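Local coordinates for designed CISK-PX domain (Synthetic construct, PDB 4OXW), which is a computationally designed version of the CISK PX domain, a fold whose natural members typically bind phosphoinositide lipids in membranes, at residues A[65-70]-A[86-91]. Residues are numbered along the deposited sequence; the frame is centred on the assembly and turned at random.
Sequences ELPPKK and QGLEKY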
loop_
_atom_site.group_PDB
_atom_site.type_symbol
_atom_site.label_atom_id
_atom_site.label_comp_id
_atom_site.label_asym_id
_atom_site.label_seq_id
_atom_site.Cartn_x
_atom_site.Cartn_y
_atom_site.Cartn_z
ATOM N N GLU A 65 -8.611 1.981 -8.773
ATOM C CA GLU A 65 -9.417 1.217 -7.858
ATOM C C GLU A 65 -8.574 0.605 -6.714
ATOM O O GLU A 65 -7.589 -0.065 -6.958
ATOM C CB GLU A 65 -10.088 0.098 -8.654
ATOM C CG GLU A 65 -11.061 -0.708 -7.821
ATOM C CD GLU A 65 -11.542 -1.971 -8.524
ATOM O OE1 GLU A 65 -10.999 -2.304 -9.614
ATOM O OE2 GLU A 65 -12.464 -2.620 -7.970
ATOM N N LEU A 66 -8.981 0.843 -5.475
ATOM C CA LEU A 66 -8.301 0.279 -4.325
ATOM C C LEU A 66 -8.892 -1.108 -4.070
ATOM O O LEU A 66 -10.093 -1.260 -4.131
ATOM C CB LEU A 66 -8.583 1.139 -3.078
ATOM C CG LEU A 66 -7.833 0.697 -1.799
ATOM C CD1 LEU A 66 -6.355 1.019 -1.803
ATOM C CD2 LEU A 66 -8.453 1.319 -0.575
ATOM N N PRO A 67 -8.065 -2.083 -3.688
ATOM C CA PRO A 67 -8.612 -3.388 -3.243
ATOM C C PRO A 67 -9.627 -3.221 -2.116
ATOM O O PRO A 67 -9.507 -2.333 -1.270
ATOM C CB PRO A 67 -7.360 -4.146 -2.769
ATOM C CG PRO A 67 -6.283 -3.550 -3.566
ATOM C CD PRO A 67 -6.599 -2.098 -3.733
ATOM N N PRO A 68 -10.661 -4.047 -2.116
ATOM C CA PRO A 68 -11.792 -3.816 -1.241
ATOM C C PRO A 68 -11.590 -4.108 0.246
ATOM O O PRO A 68 -10.711 -4.901 0.657
ATOM C CB PRO A 68 -12.850 -4.780 -1.800
ATOM C CG PRO A 68 -12.095 -5.869 -2.386
ATOM C CD PRO A 68 -10.818 -5.263 -2.928
ATOM N N LYS A 69 -12.464 -3.510 1.056
ATOM C CA LYS A 69 -12.568 -3.844 2.461
ATOM C C LYS A 69 -13.133 -5.251 2.580
ATOM O O LYS A 69 -13.951 -5.667 1.767
ATOM C CB LYS A 69 -13.487 -2.876 3.232
ATOM C CG LYS A 69 -12.918 -1.485 3.377
ATOM C CD LYS A 69 -13.736 -0.655 4.350
ATOM C CE LYS A 69 -15.043 -0.199 3.732
ATOM N NZ LYS A 69 -15.477 1.128 4.279
ATOM N N LYS A 70 -12.652 -5.949 3.605
ATOM C CA LYS A 70 -13.035 -7.347 3.838
ATOM C C LYS A 70 -13.132 -7.590 5.314
ATOM O O LYS A 70 -12.407 -7.020 6.100
ATOM C CB LYS A 70 -11.992 -8.326 3.268
ATOM C CG LYS A 70 -11.804 -8.241 1.740
ATOM C CD LYS A 70 -10.774 -9.218 1.177
ATOM C CE LYS A 70 -11.328 -10.625 1.169
ATOM N NZ LYS A 70 -12.608 -10.816 0.409
ATOM N N GLN A 86 -1.165 -8.615 -3.703
ATOM C CA GLN A 86 -1.057 -8.418 -5.134
ATOM C C GLN A 86 -1.825 -7.204 -5.630
ATOM O O GLN A 86 -1.348 -6.426 -6.448
ATOM C CB GLN A 86 -1.577 -9.645 -5.846
ATOM C CG GLN A 86 -0.826 -10.903 -5.528
ATOM C CD GLN A 86 -1.493 -12.132 -6.147
ATOM O OE1 GLN A 86 -2.267 -12.015 -7.117
ATOM N NE2 GLN A 86 -1.206 -13.313 -5.586
ATOM N N GLY A 87 -3.023 -7.041 -5.083
ATOM C CA GLY A 87 -3.855 -5.888 -5.464
ATOM C C GLY A 87 -3.313 -4.581 -4.986
ATOM O O GLY A 87 -3.380 -3.558 -5.703
ATOM N N LEU A 88 -2.791 -4.564 -3.757
ATOM C CA LEU A 88 -2.191 -3.334 -3.209
ATOM C C LEU A 88 -0.922 -2.977 -3.971
ATOM O O LEU A 88 -0.625 -1.814 -4.173
ATOM C CB LEU A 88 -1.844 -3.523 -1.736
ATOM C CG LEU A 88 -3.049 -3.595 -0.787
ATOM C CD1 LEU A 88 -2.607 -3.879 0.631
ATOM C CD2 LEU A 88 -3.838 -2.280 -0.785
ATOM N N GLU A 89 -0.196 -3.991 -4.432
ATOM C CA GLU A 89 0.987 -3.764 -5.280
ATOM C C GLU A 89 0.613 -3.095 -6.619
ATOM O O GLU A 89 1.207 -2.092 -7.018
ATOM C CB GLU A 89 1.761 -5.065 -5.526
ATOM C CG GLU A 89 2.958 -4.886 -6.444
ATOM C CD GLU A 89 3.736 -6.180 -6.617
ATOM O OE1 GLU A 89 3.193 -7.064 -7.304
ATOM O OE2 GLU A 89 4.851 -6.316 -6.052
ATOM N N LYS A 90 -0.393 -3.624 -7.288
ATOM C CA LYS A 90 -0.876 -3.029 -8.559
ATOM C C LYS A 90 -1.357 -1.613 -8.292
ATOM O O LYS A 90 -1.075 -0.669 -9.058
ATOM C CB LYS A 90 -2.006 -3.901 -9.144
ATOM C CG LYS A 90 -2.633 -3.290 -10.382
ATOM C CD LYS A 90 -3.515 -4.325 -11.076
ATOM C CE LYS A 90 -4.473 -3.680 -12.077
ATOM N NZ LYS A 90 -5.462 -4.653 -12.648
ATOM N N TYR A 91 -2.060 -1.414 -7.172
ATOM C CA TYR A 91 -2.556 -0.072 -6.811
ATOM C C TYR A 91 -1.431 0.969 -6.687
ATOM O O TYR A 91 -1.441 2.019 -7.348
ATOM C CB TYR A 91 -3.306 -0.139 -5.499
ATOM C CG TYR A 91 -3.853 1.195 -5.025
ATOM C CD1 TYR A 91 -5.074 1.668 -5.505
ATOM C CD2 TYR A 91 -3.179 1.950 -4.071
ATOM C CE1 TYR A 91 -5.570 2.901 -5.096
ATOM C CE2 TYR A 91 -3.670 3.165 -3.628
ATOM C CZ TYR A 91 -4.853 3.652 -4.157
ATOM O OH TYR A 91 -5.309 4.864 -3.711
#
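Leu66 lays its CD1 methyl over one face of the Tyr91 ring, 3.7 Å from the ring centroid and 5° off the normal, a centred CH-pi contact. Leu66 CG stands anti to its backbone N (chi1 -176°), and with the second torsion this brings CD1 over the ring. At the ring edge, Glu65 O comes within 3.4 Å of Tyr91 CD1. Next along the chain, the ring of Pro67 presses on the helix backbone at Gly87, with Pro67 CG 3.4 Å from Gly87 C. The fit is tight, and a side chain on Gly87 would point into the proline. Pro67 CG also meets the Leu88 methyl CD2 at 3.9 Å. Glu65, Leu66 and Pro67 belong to the proline-rich loop of the PX fold, which joins helix 45-58 to helix 78-96. In natural PX domains this loop lies beside the lipid-binding pocket. Here residues 65-67 of the loop pack against helix 78-96. In the second shell, Tyr91 OH hydrogen-bonds His52 ND1, and the two rings meet with their planes at about 65°. A leucine in place of Tyr91 would probably leave the Leu66 methyl without its aromatic face and His52 without its hydroxyl partner. Leu66 also touches Tyr45 and Tyr49 of helix 45-58, while Leu88 reaches Phe48 of that helix and Ile12 of strand 9-18. Pro67 O is hydrogen-bonded to Tyr45 OH, which ties the loop to helix 45-58 as well.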